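Local coordinates for DNA polymerase III, gamma subunit-related protein (Thermotoga maritima, PDB 2GNO), which is related to the gamma and delta' subunits of the bacterial DNA polymerase III clamp loader and may bind DNA, at residues 39-45 with 80-85; 16-20 with 105-111; 266-270 with 289-293; 180-184 with 204-208. Numbering follows the deposited sequence.

Contacts 1 and 2 belong to the parallel sheet domain and adjoin each other, Arg83 NH2 lying 3.3 Å from Ser16 O, while contacts 3 and 4 join helices in the all-helical remainder of the chain. Contact 2 is a surface contact; the other three are partly buried. The chemistry follows the setting. Where helix ends and loops meet the sheet's strands, in 39-45 with 80-85 and 16-20 with 105-111, backbone groups need partners, and hydrogen bonds and bridging waters supply them. Where helix meets helix, in 266-270 with 289-293 and 180-184 with 204-208, the backbones satisfy themselves and mostly apolar side chains, leucines and isoleucines with one phenylalanine, make the contact.

Contact 1: 39-45 with 80-85; sequences PEYVEKF and LYTRKY
Residues 39-43 form the last turn of helix 30-43, with Glu43 N bonded to Pro39 O (2.9 Å) and Lys44 N to Glu40 O (2.7 Å). Lys44 then leaves the helix with positive phi (56/41), and Phe45 is extended (-161/144). Opposite, 80-83 is a loop that runs into strand 84-88. The CA atoms of Pro39 and Tyr85 lie 6.8 Å apart, those of Glu43 and Tyr81 6.5 Å. Glu43, chi1 and chi2 both m, carries its carboxylate across to the loop: OE1 accepts from Thr82 N (3.1 Å), and OE2 from Arg83 N (3.1 Å) and Tyr85 OH (2.8 Å). A carboxylate suits this place because two amides and a hydroxyl converge on it. A water joins Glu43 OE1 (3.3 Å) to Thr82 OG1 (3.0 Å). This is the edge of the P-loop NTPase-like sheet domain, where the helix end packs beside strands 84-88 and 52-55, and Val52 touches Pro39, Tyr81 and Tyr85. Both tyrosines (chi1 m) offer a ring face to a CH group: Glu43 CG sits 3.4 Å from the centroid of the Tyr81 ring, and Pro39 CB 3.7 Å from that of Tyr85. Tyr81 OH donates to Phe45 O (2.8 Å), holding the chain just beyond the helix. Further out, Phe45 CE2 meets Leu80 CD1 at 4.0 Å.

Contact 2: 16-20 with 105-111; sequences SEGIS and ALEEPPE
Ser20, with chi1 m, lays its OG over the end of helix 103-107, donating to Leu106 O at 2.8 Å and lying 3.5 Å from Leu106 CD2. In this P-loop NTPase-like parallel sheet, Ser20 belongs to strand 19-24, which runs between 113-119 and 134-137, so the bond ties a strand start to a helix C-terminus. A small hydroxyl suits the spot: it reaches a carbonyl at the end of the helix yet fits beside a leucine. Glu108 (-132/76) leaves helical geometry, and Pro109 and Pro110 follow with psi near 150°, carrying the chain past 16-20 toward strand 113-119. The CA atoms of Ser20 and Leu106 are 5.8 Å apart, and those of Gly18 and Glu111 only 4.3 Å. Pro109 turns its ring to the strand, CG being 3.7 Å from both Ile19 N and Ser20 OG. Gly18 (107/134) has to be glycine: a CB would collide with Pro109 O and Pro110 O, and its backbone angles would also press that CB against the preceding carbonyl. Its CA thus comes within 3.4 Å of Pro110 O. One water closes the gap, giving a hydrogen to Glu111 O at 2.8 Å and accepting a weak bond from Gly18 N at 3.2 Å.

Contact 3: 266-270 with 289-293; sequences SVSFL and NILAI
Ser266 opens a helical segment, 266-270, within helix 261-274; its carbonyl O receives Leu270 N at 2.9 Å. The partner segment, 289-293, is equally regular, with Ile293 N bonded to Asn289 O at 2.9 Å. The local axes approach to 11.0 Å and make an angle of 145° between their N-to-C directions (signed crossing -145°), so the helices run roughly antiparallel. Accordingly the CA of Ser266 lies nearest that of Ile293 (6.9 Å), and the CA of Leu270 nearest that of Ile290 (7.1 Å). Ser266 points toward the partner, its CB 3.9 Å from Ile293 CG2; so small a side chain lets Ile293 come in over it. Three residues on, Phe269 (chi1 t) extends its ring across the gap, where CD2 touches Ile293 CD1 at 3.6 Å and CE2 reaches Ile290 CG2 at 4.0 Å and Asn289 CB at 3.8 Å. The long, flat ring can span several partners, while Asn289 contributes its CB to the packing. Leu270 (m, t) starts out along the interface and then brings its methyls onto the isoleucines: CD2 lies 3.7 Å from Ile290 CG2, and CD1 4.3 Å from Ile293 CG2. Trp258 touches Ser266, Leu270 and Ile293, and helix 239-254 packs on Leu270 and Ile290. Such apolar packing of near-antiparallel helices is characteristic of a helical bundle, here in the region assigned to the C-terminal domain of the gamma-subunit-related family.

Contact 4: 180-184 with 204-208; sequences LSGLM and LEGYL
Leu204 stands near the start of helix 203-219 and points toward 180-184, a segment of the long helix 166-189. The local axes approach to 11.2 Å with an angle of 49° between their N-to-C directions (signed crossing -49°). The nearest CA pairs close up along the segments, from 9.6 Å for Leu180 and Leu204, through 8.2 Å for Leu183 and Glu205, to 6.7 Å for Met184 and Leu208. At the Leu180-Leu204 pair, where the backbones are farther apart, long side chains must bridge the gap. Leu204 (t, p) places CD2 4.1 Å from Leu180 CD1 and 4.5 Å from Leu183 CD2; both partner leucines are also t, p. The carboxylate carbon CD of Glu205 lies 4.1 Å from Leu183 CD1 at the margin of the apolar patch, while OE2 makes a salt bridge with Lys198. Leu208 (m, t) follows one turn after Leu204, its N bonded to Leu204 O at 2.9 Å. Its CD1 meets three side chains, at 3.7 Å from Leu183 CD2, 3.8 Å from Leu180 CD1 and 4.0 Å from CG of Met184, a selenomethionine. The contact packs helix 166-189, of the region assigned to the AAA+ lid family, against helix 203-219, beyond the short helix 192-195. Leu155 of helix 155-158 touches Leu180 and Met184, Leu159 touches Leu180 and Leu208, and earlier turns of helix 166-189 meet Leu204 through Thr168 and Leu175.

Contact 1: 39-45 with 80-85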
loop_
_atom_site.group_PDB
_atom_site.type_symbol
_atom_site.label_atom_id
_atom_site.label_comp_id
_atom_site.label_asym_id
_atom_site.label_seq_id
_atom_site.Cartn_x
_atom_site.Cartn_y
_atom_site.Cartn_z
ATOM N N PRO A 39 -10.711 -2.572 15.626
ATOM C CA PRO A 39 -11.685 -2.031 16.556
ATOM C C PRO A 39 -13.051 -2.700 16.513
ATOM O O PRO A 39 -13.624 -2.992 17.575
ATOM C CB PRO A 39 -11.760 -0.555 16.146
ATOM C CG PRO A 39 -10.486 -0.321 15.445
ATOM C CD PRO A 39 -10.185 -1.525 14.736
ATOM N N GLU A 40 -13.575 -2.925 15.317
ATOM C CA GLU A 40 -14.848 -3.614 15.165
ATOM C C GLU A 40 -14.753 -5.060 15.617
ATOM O O GLU A 40 -15.705 -5.581 16.180
ATOM C CB GLU A 40 -15.389 -3.515 13.754
ATOM C CG GLU A 40 -16.661 -4.303 13.553
ATOM C CD GLU A 40 -17.391 -3.964 12.287
ATOM O OE1 GLU A 40 -17.016 -3.028 11.562
ATOM O OE2 GLU A 40 -18.362 -4.651 12.038
ATOM N N TYR A 41 -13.620 -5.709 15.377
ATOM C CA TYR A 41 -13.440 -7.077 15.833
ATOM C C TYR A 41 -13.469 -7.156 17.369
ATOM O O TYR A 41 -14.053 -8.072 17.922
ATOM C CB TYR A 41 -12.166 -7.691 15.298
ATOM C CG TYR A 41 -12.112 -9.172 15.597
ATOM C CD1 TYR A 41 -12.712 -10.085 14.754
ATOM C CD2 TYR A 41 -11.516 -9.646 16.768
ATOM C CE1 TYR A 41 -12.712 -11.449 15.060
ATOM C CE2 TYR A 41 -11.492 -10.992 17.060
ATOM C CZ TYR A 41 -12.090 -11.889 16.209
ATOM O OH TYR A 41 -12.075 -13.239 16.509
ATOM N N VAL A 42 -12.855 -6.197 18.054
ATOM C CA VAL A 42 -12.867 -6.196 19.515
ATOM C C VAL A 42 -14.232 -5.803 20.077
ATOM O O VAL A 42 -14.706 -6.413 21.020
ATOM C CB VAL A 42 -11.814 -5.210 20.092
ATOM C CG1 VAL A 42 -11.909 -5.073 21.637
ATOM C CG2 VAL A 42 -10.414 -5.622 19.706
ATOM N N GLU A 43 -14.849 -4.780 19.499
ATOM C CA GLU A 43 -16.090 -4.243 19.985
ATOM C C GLU A 43 -17.356 -4.907 19.468
ATOM O O GLU A 43 -18.412 -4.695 20.052
ATOM C CB GLU A 43 -16.142 -2.755 19.643
ATOM C CG GLU A 43 -14.978 -1.920 20.199
ATOM C CD GLU A 43 -15.049 -1.654 21.696
ATOM O OE1 GLU A 43 -16.111 -1.841 22.302
ATOM O OE2 GLU A 43 -14.026 -1.213 22.247
ATOM N N LYS A 44 -17.254 -5.683 18.384
ATOM C CA LYS A 44 -18.392 -6.352 17.764
ATOM C C LYS A 44 -19.456 -5.343 17.415
ATOM O O LYS A 44 -20.646 -5.573 17.642
ATOM C CB LYS A 44 -18.968 -7.465 18.662
ATOM C CG LYS A 44 -17.948 -8.467 19.175
ATOM C CD LYS A 44 -17.184 -9.115 18.056
ATOM C CE LYS A 44 -16.228 -10.132 18.585
ATOM N NZ LYS A 44 -15.341 -10.649 17.513
ATOM N N PHE A 45 -19.012 -4.204 16.900
ATOM C CA PHE A 45 -19.902 -3.131 16.524
ATOM C C PHE A 45 -19.082 -2.263 15.570
ATOM O O PHE A 45 -17.880 -2.118 15.776
ATOM C CB PHE A 45 -20.335 -2.336 17.758
ATOM C CG PHE A 45 -21.590 -1.539 17.558
ATOM C CD1 PHE A 45 -22.830 -2.144 17.732
ATOM C CD2 PHE A 45 -21.541 -0.193 17.229
ATOM C CE1 PHE A 45 -24.003 -1.441 17.558
ATOM C CE2 PHE A 45 -22.716 0.521 17.048
ATOM C CZ PHE A 45 -23.944 -0.097 17.208
ATOM N N LEU A 80 -19.874 5.179 21.898
ATOM C CA LEU A 80 -20.496 3.852 21.802
ATOM C C LEU A 80 -19.599 2.723 22.252
ATOM O O LEU A 80 -20.053 1.772 22.906
ATOM C CB LEU A 80 -20.857 3.573 20.344
ATOM C CG LEU A 80 -21.814 4.550 19.659
ATOM C CD1 LEU A 80 -21.909 4.252 18.170
ATOM C CD2 LEU A 80 -23.176 4.501 20.305
ATOM N N TYR A 81 -18.337 2.788 21.844
ATOM C CA TYR A 81 -17.386 1.764 22.197
ATOM C C TYR A 81 -16.931 1.792 23.658
ATOM O O TYR A 81 -17.061 2.799 24.338
ATOM C CB TYR A 81 -16.123 1.836 21.313
ATOM C CG TYR A 81 -16.157 1.406 19.850
ATOM C CD1 TYR A 81 -17.133 0.554 19.347
ATOM C CD2 TYR A 81 -15.017 1.603 19.055
ATOM C CE1 TYR A 81 -17.068 0.089 18.040
ATOM C CE2 TYR A 81 -14.940 1.109 17.761
ATOM C CZ TYR A 81 -15.974 0.359 17.262
ATOM O OH TYR A 81 -15.904 -0.135 15.987
ATOM N N THR A 82 -16.408 0.661 24.126
ATOM C CA THR A 82 -15.845 0.534 25.480
ATOM C C THR A 82 -14.505 1.289 25.452
ATOM O O THR A 82 -14.188 2.040 26.375
ATOM C CB THR A 82 -15.634 -0.951 25.869
ATOM O OG1 THR A 82 -16.901 -1.612 25.899
ATOM C CG2 THR A 82 -14.994 -1.098 27.235
ATOM N N ARG A 83 -13.740 1.088 24.368
ATOM C CA ARG A 83 -12.461 1.745 24.152
ATOM C C ARG A 83 -12.443 2.677 22.926
ATOM O O ARG A 83 -13.242 2.539 22.002
ATOM C CB ARG A 83 -11.358 0.692 24.011
ATOM C CG ARG A 83 -11.124 -0.078 25.301
ATOM C CD ARG A 83 -10.083 -1.179 25.191
ATOM N NE ARG A 83 -9.820 -1.766 26.508
ATOM C CZ ARG A 83 -10.573 -2.694 27.111
ATOM N NH1 ARG A 83 -11.669 -3.199 26.548
ATOM N NH2 ARG A 83 -10.216 -3.121 28.326
ATOM N N LYS A 84 -11.529 3.644 22.955
ATOM C CA LYS A 84 -11.296 4.598 21.860
ATOM C C LYS A 84 -10.033 4.088 21.139
ATOM O O LYS A 84 -9.078 3.671 21.787
ATOM C CB LYS A 84 -11.125 6.003 22.412
ATOM C CG LYS A 84 -10.653 6.990 21.412
ATOM C CD LYS A 84 -10.791 8.428 21.882
ATOM C CE LYS A 84 -12.195 8.927 21.772
ATOM N NZ LYS A 84 -12.273 10.398 21.954
ATOM N N TYR A 85 -10.022 4.160 19.814
ATOM C CA TYR A 85 -8.922 3.638 19.013
ATOM C C TYR A 85 -8.274 4.671 18.111
ATOM O O TYR A 85 -8.960 5.495 17.558
ATOM C CB TYR A 85 -9.439 2.512 18.117
ATOM C CG TYR A 85 -10.004 1.341 18.884
ATOM C CD1 TYR A 85 -11.291 1.393 19.420
ATOM C CD2 TYR A 85 -9.285 0.163 19.023
ATOM C CE1 TYR A 85 -11.809 0.345 20.136
ATOM C CE2 TYR A 85 -9.793 -0.903 19.760
ATOM C CZ TYR A 85 -11.064 -0.795 20.315
ATOM O OH TYR A 85 -11.644 -1.819 21.005
HETATM O O HOH W 1 -17.023 -4.220 24.371
#

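Contact 2: 16-20 with 105-111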
loop_
_atom_site.group_PDB
_atom_site.type_symbol
_atom_site.label_atom_id
_atom_site.label_comp_id
_atom_site.label_asym_id
_atom_site.label_seq_id
_atom_site.Cartn_x
_atom_site.Cartn_y
_atom_site.Cartn_z
ATOM N N SER A 16 -6.087 -5.005 29.214
ATOM C CA SER A 16 -5.166 -3.870 29.175
ATOM C C SER A 16 -5.918 -2.618 29.610
ATOM O O SER A 16 -7.092 -2.450 29.299
ATOM C CB SER A 16 -4.577 -3.627 27.778
ATOM O OG SER A 16 -3.645 -4.635 27.440
ATOM N N GLU A 17 -5.215 -1.745 30.320
ATOM C CA GLU A 17 -5.763 -0.483 30.810
ATOM C C GLU A 17 -4.982 0.606 30.099
ATOM O O GLU A 17 -4.295 1.434 30.695
ATOM C CB GLU A 17 -5.753 -0.415 32.339
ATOM C CG GLU A 17 -4.474 -0.853 33.034
ATOM C CD GLU A 17 -4.632 -0.923 34.521
ATOM O OE1 GLU A 17 -5.447 -0.162 35.071
ATOM O OE2 GLU A 17 -3.926 -1.742 35.136
ATOM N N GLY A 18 -5.125 0.563 28.780
ATOM C CA GLY A 18 -4.457 1.464 27.866
ATOM C C GLY A 18 -3.409 0.603 27.213
ATOM O O GLY A 18 -2.727 -0.151 27.902
ATOM N N ILE A 19 -3.285 0.676 25.890
ATOM C CA ILE A 19 -2.270 -0.118 25.205
ATOM C C ILE A 19 -1.893 0.474 23.864
ATOM O O ILE A 19 -2.746 0.993 23.149
ATOM C CB ILE A 19 -2.701 -1.600 25.022
ATOM C CG1 ILE A 19 -1.502 -2.468 24.575
ATOM C CG2 ILE A 19 -3.918 -1.746 24.066
ATOM C CD1 ILE A 19 -1.791 -3.900 24.491
ATOM N N SER A 20 -0.597 0.399 23.569
ATOM C CA SER A 20 -0.013 0.833 22.324
ATOM C C SER A 20 0.465 -0.450 21.664
ATOM O O SER A 20 1.215 -1.216 22.266
ATOM C CB SER A 20 1.112 1.824 22.568
ATOM O OG SER A 20 0.560 3.031 23.069
ATOM N N ALA A 105 1.761 9.715 25.757
ATOM C CA ALA A 105 0.520 9.040 25.350
ATOM C C ALA A 105 0.785 7.576 24.974
ATOM O O ALA A 105 -0.045 6.730 25.251
ATOM C CB ALA A 105 -0.153 9.769 24.193
ATOM N N LEU A 106 1.927 7.280 24.350
ATOM C CA LEU A 106 2.262 5.893 23.993
ATOM C C LEU A 106 2.571 5.029 25.206
ATOM O O LEU A 106 2.068 3.905 25.278
ATOM C CB LEU A 106 3.422 5.782 22.990
ATOM C CG LEU A 106 3.225 6.082 21.500
ATOM C CD1 LEU A 106 4.576 6.067 20.799
ATOM C CD2 LEU A 106 2.254 5.103 20.824
ATOM N N GLU A 107 3.384 5.538 26.143
ATOM C CA GLU A 107 3.747 4.762 27.343
ATOM C C GLU A 107 2.587 4.592 28.306
ATOM O O GLU A 107 2.407 3.509 28.861
ATOM C CB GLU A 107 4.964 5.333 28.093
ATOM C CG GLU A 107 4.807 6.674 28.828
ATOM C CD GLU A 107 6.141 7.200 29.370
ATOM O OE1 GLU A 107 7.085 6.391 29.508
ATOM O OE2 GLU A 107 6.243 8.418 29.662
ATOM N N GLU A 108 1.804 5.653 28.490
ATOM C CA GLU A 108 0.659 5.625 29.391
ATOM C C GLU A 108 -0.564 6.197 28.711
ATOM O O GLU A 108 -0.948 7.336 29.008
ATOM N N PRO A 109 -1.181 5.419 27.795
ATOM C CA PRO A 109 -2.363 5.949 27.143
ATOM C C PRO A 109 -3.524 5.916 28.117
ATOM O O PRO A 109 -3.447 5.195 29.118
ATOM C CB PRO A 109 -2.611 4.974 25.978
ATOM C CG PRO A 109 -1.527 3.967 26.014
ATOM C CD PRO A 109 -0.864 4.054 27.334
ATOM N N PRO A 110 -4.568 6.725 27.873
ATOM C CA PRO A 110 -5.715 6.679 28.761
ATOM C C PRO A 110 -6.222 5.241 28.916
ATOM O O PRO A 110 -6.109 4.459 27.972
ATOM C CB PRO A 110 -6.750 7.540 28.027
ATOM C CG PRO A 110 -5.928 8.506 27.251
ATOM C CD PRO A 110 -4.718 7.759 26.831
ATOM N N GLU A 111 -6.706 4.887 30.105
ATOM C CA GLU A 111 -7.244 3.536 30.404
ATOM C C GLU A 111 -8.175 2.979 29.316
ATOM O O GLU A 111 -8.126 1.796 28.999
ATOM C CB GLU A 111 -7.918 3.450 31.800
ATOM C CG GLU A 111 -9.128 4.395 32.117
ATOM C CD GLU A 111 -8.775 5.876 32.385
ATOM O OE1 GLU A 111 -7.576 6.234 32.429
ATOM O OE2 GLU A 111 -9.715 6.683 32.566
HETATM O O HOH W 2 -7.610 0.293 26.739
#

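Contact 3: 266-270 with 289-293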
loop_
_atom_site.group_PDB
_atom_site.type_symbol
_atom_site.label_atom_id
_atom_site.label_comp_id
_atom_site.label_asym_id
_atom_site.label_seq_id
_atom_site.Cartn_x
_atom_site.Cartn_y
_atom_site.Cartn_z
ATOM N N SER A 266 19.593 -4.398 -17.082
ATOM C CA SER A 266 18.227 -3.861 -16.982
ATOM C C SER A 266 17.662 -3.941 -15.573
ATOM O O SER A 266 17.084 -2.975 -15.087
ATOM C CB SER A 266 17.292 -4.586 -17.944
ATOM O OG SER A 266 17.683 -4.357 -19.271
ATOM N N VAL A 267 17.838 -5.085 -14.918
ATOM C CA VAL A 267 17.369 -5.274 -13.537
ATOM C C VAL A 267 18.055 -4.300 -12.604
ATOM O O VAL A 267 17.396 -3.727 -11.737
ATOM C CB VAL A 267 17.627 -6.711 -13.010
ATOM C CG1 VAL A 267 17.357 -6.847 -11.503
ATOM C CG2 VAL A 267 16.781 -7.664 -13.725
ATOM N N SER A 268 19.375 -4.131 -12.769
ATOM C CA SER A 268 20.151 -3.196 -11.943
ATOM C C SER A 268 19.651 -1.777 -12.092
ATOM O O SER A 268 19.616 -1.039 -11.116
ATOM C CB SER A 268 21.646 -3.258 -12.273
ATOM O OG SER A 268 22.166 -4.514 -11.901
ATOM N N PHE A 269 19.277 -1.405 -13.316
ATOM C CA PHE A 269 18.720 -0.082 -13.605
ATOM C C PHE A 269 17.336 0.052 -12.955
ATOM O O PHE A 269 17.087 1.005 -12.222
ATOM C CB PHE A 269 18.662 0.144 -15.116
ATOM C CG PHE A 269 17.985 1.418 -15.527
ATOM C CD1 PHE A 269 18.652 2.630 -15.435
ATOM C CD2 PHE A 269 16.701 1.400 -16.079
ATOM C CE1 PHE A 269 18.031 3.809 -15.846
ATOM C CE2 PHE A 269 16.079 2.575 -16.474
ATOM C CZ PHE A 269 16.749 3.774 -16.371
ATOM N N LEU A 270 16.462 -0.925 -13.180
ATOM C CA LEU A 270 15.109 -0.932 -12.589
ATOM C C LEU A 270 15.160 -0.880 -11.054
ATOM O O LEU A 270 14.440 -0.071 -10.446
ATOM C CB LEU A 270 14.312 -2.148 -13.089
ATOM C CG LEU A 270 13.937 -2.174 -14.583
ATOM C CD1 LEU A 270 13.491 -3.567 -15.035
ATOM C CD2 LEU A 270 12.902 -1.146 -14.910
ATOM N N ASN A 289 13.112 4.788 -20.869
ATOM C CA ASN A 289 13.987 3.640 -20.676
ATOM C C ASN A 289 13.298 2.411 -20.075
ATOM O O ASN A 289 13.529 1.334 -20.568
ATOM C CB ASN A 289 15.240 4.042 -19.887
ATOM C CG ASN A 289 16.196 4.955 -20.690
ATOM O OD1 ASN A 289 16.414 4.773 -21.892
ATOM N ND2 ASN A 289 16.835 5.874 -19.991
ATOM N N ILE A 290 12.473 2.566 -19.037
ATOM C CA ILE A 290 11.796 1.398 -18.427
ATOM C C ILE A 290 10.818 0.753 -19.425
ATOM O O ILE A 290 10.758 -0.465 -19.547
ATOM C CB ILE A 290 11.094 1.719 -17.062
ATOM C CG1 ILE A 290 9.859 2.628 -17.196
ATOM C CG2 ILE A 290 12.098 2.319 -16.073
ATOM C CD1 ILE A 290 9.127 2.878 -15.886
ATOM N N LEU A 291 10.066 1.588 -20.126
ATOM C CA LEU A 291 9.103 1.142 -21.127
ATOM C C LEU A 291 9.786 0.449 -22.292
ATOM O O LEU A 291 9.271 -0.569 -22.785
ATOM C CB LEU A 291 8.272 2.316 -21.636
ATOM C CG LEU A 291 7.287 2.929 -20.675
ATOM C CD1 LEU A 291 6.660 4.161 -21.303
ATOM C CD2 LEU A 291 6.201 1.928 -20.281
ATOM N N ALA A 292 10.921 0.992 -22.732
ATOM C CA ALA A 292 11.702 0.382 -23.805
ATOM C C ALA A 292 12.229 -0.951 -23.323
ATOM O O ALA A 292 12.202 -1.915 -24.075
ATOM C CB ALA A 292 12.858 1.274 -24.237
ATOM N N ILE A 293 12.706 -1.007 -22.067
ATOM C CA ILE A 293 13.192 -2.261 -21.485
ATOM C C ILE A 293 12.086 -3.323 -21.539
ATOM O O ILE A 293 12.327 -4.452 -21.974
ATOM C CB ILE A 293 13.696 -2.044 -20.006
ATOM C CG1 ILE A 293 15.047 -1.310 -20.015
ATOM C CG2 ILE A 293 13.880 -3.370 -19.271
ATOM C CD1 ILE A 293 15.472 -0.736 -18.641
#

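Contact 4: 180-184 with 204-208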
loop_
_atom_site.group_PDB
_atom_site.type_symbol
_atom_site.label_atom_id
_atom_site.label_comp_id
_atom_site.label_asym_id
_atom_site.label_seq_id
_atom_site.Cartn_x
_atom_site.Cartn_y
_atom_site.Cartn_z
ATOM N N LEU A 180 -13.701 -9.840 -12.782
ATOM C CA LEU A 180 -12.275 -9.509 -12.836
ATOM C C LEU A 180 -11.865 -9.565 -14.294
ATOM O O LEU A 180 -11.259 -8.628 -14.794
ATOM C CB LEU A 180 -11.427 -10.447 -11.963
ATOM C CG LEU A 180 -9.913 -10.193 -11.918
ATOM C CD1 LEU A 180 -9.543 -8.745 -11.612
ATOM C CD2 LEU A 180 -9.288 -11.120 -10.888
ATOM N N SER A 181 -12.217 -10.649 -14.988
ATOM C CA SER A 181 -11.915 -10.762 -16.416
ATOM C C SER A 181 -12.628 -9.650 -17.178
ATOM O O SER A 181 -12.042 -9.065 -18.072
ATOM C CB SER A 181 -12.296 -12.120 -16.965
ATOM O OG SER A 181 -11.503 -13.120 -16.357
ATOM N N GLY A 182 -13.874 -9.342 -16.801
ATOM C CA GLY A 182 -14.625 -8.252 -17.439
ATOM C C GLY A 182 -14.001 -6.869 -17.231
ATOM O O GLY A 182 -14.080 -6.014 -18.121
ATOM N N LEU A 183 -13.418 -6.636 -16.053
ATOM C CA LEU A 183 -12.751 -5.360 -15.743
ATOM C C LEU A 183 -11.479 -5.229 -16.581
ATOM O O LEU A 183 -11.136 -4.141 -17.059
ATOM C CB LEU A 183 -12.414 -5.247 -14.241
ATOM C CG LEU A 183 -11.700 -3.971 -13.764
ATOM C CD1 LEU A 183 -12.487 -2.738 -14.149
ATOM C CD2 LEU A 183 -11.454 -3.990 -12.274
HETATM N N MSE A 184 -10.765 -6.340 -16.730
HETATM C CA MSE A 184 -9.556 -6.367 -17.552
HETATM C C MSE A 184 -9.891 -6.025 -19.010
HETATM O O MSE A 184 -9.148 -5.272 -19.642
HETATM C CB MSE A 184 -8.839 -7.713 -17.421
HETATM C CG MSE A 184 -8.240 -7.883 -16.043
HETATM SE SE MSE A 184 -7.685 -9.662 -15.656
HETATM C CE MSE A 184 -6.433 -9.819 -16.878
ATOM N N LEU A 204 -6.776 -2.283 -6.878
ATOM C CA LEU A 204 -6.954 -3.104 -8.060
ATOM C C LEU A 204 -7.103 -2.378 -9.366
ATOM O O LEU A 204 -6.375 -2.709 -10.322
ATOM C CB LEU A 204 -8.161 -4.049 -7.891
ATOM C CG LEU A 204 -8.411 -5.100 -8.988
ATOM C CD1 LEU A 204 -7.227 -6.035 -9.166
ATOM C CD2 LEU A 204 -9.612 -5.895 -8.643
ATOM N N GLU A 205 -8.018 -1.409 -9.438
ATOM C CA GLU A 205 -8.220 -0.750 -10.725
ATOM C C GLU A 205 -6.936 -0.033 -11.189
ATOM O O GLU A 205 -6.593 -0.163 -12.351
ATOM C CB GLU A 205 -9.529 0.046 -10.771
ATOM C CG GLU A 205 -10.008 0.406 -12.193
ATOM C CD GLU A 205 -11.512 0.735 -12.283
ATOM O OE1 GLU A 205 -12.281 0.370 -11.373
ATOM O OE2 GLU A 205 -11.946 1.300 -13.309
ATOM N N GLY A 206 -6.215 0.629 -10.297
ATOM C CA GLY A 206 -4.963 1.263 -10.659
ATOM C C GLY A 206 -3.918 0.280 -11.191
ATOM O O GLY A 206 -3.199 0.587 -12.144
ATOM N N TYR A 207 -3.833 -0.885 -10.553
ATOM C CA TYR A 207 -2.905 -1.951 -10.938
ATOM C C TYR A 207 -3.212 -2.482 -12.338
ATOM O O TYR A 207 -2.301 -2.611 -13.159
ATOM C CB TYR A 207 -2.934 -3.055 -9.874
ATOM C CG TYR A 207 -2.202 -4.318 -10.224
ATOM C CD1 TYR A 207 -0.889 -4.280 -10.684
ATOM C CD2 TYR A 207 -2.782 -5.565 -9.998
ATOM C CE1 TYR A 207 -0.208 -5.447 -10.999
ATOM C CE2 TYR A 207 -2.106 -6.733 -10.282
ATOM C CZ TYR A 207 -0.821 -6.674 -10.788
ATOM O OH TYR A 207 -0.127 -7.836 -11.028
ATOM N N LEU A 208 -4.493 -2.769 -12.584
ATOM C CA LEU A 208 -4.969 -3.233 -13.872
ATOM C C LEU A 208 -4.792 -2.169 -14.935
ATOM O O LEU A 208 -4.439 -2.495 -16.070
ATOM C CB LEU A 208 -6.427 -3.749 -13.791
ATOM C CG LEU A 208 -6.639 -4.959 -12.855
ATOM C CD1 LEU A 208 -8.093 -5.436 -12.832
ATOM C CD2 LEU A 208 -5.733 -6.118 -13.226
#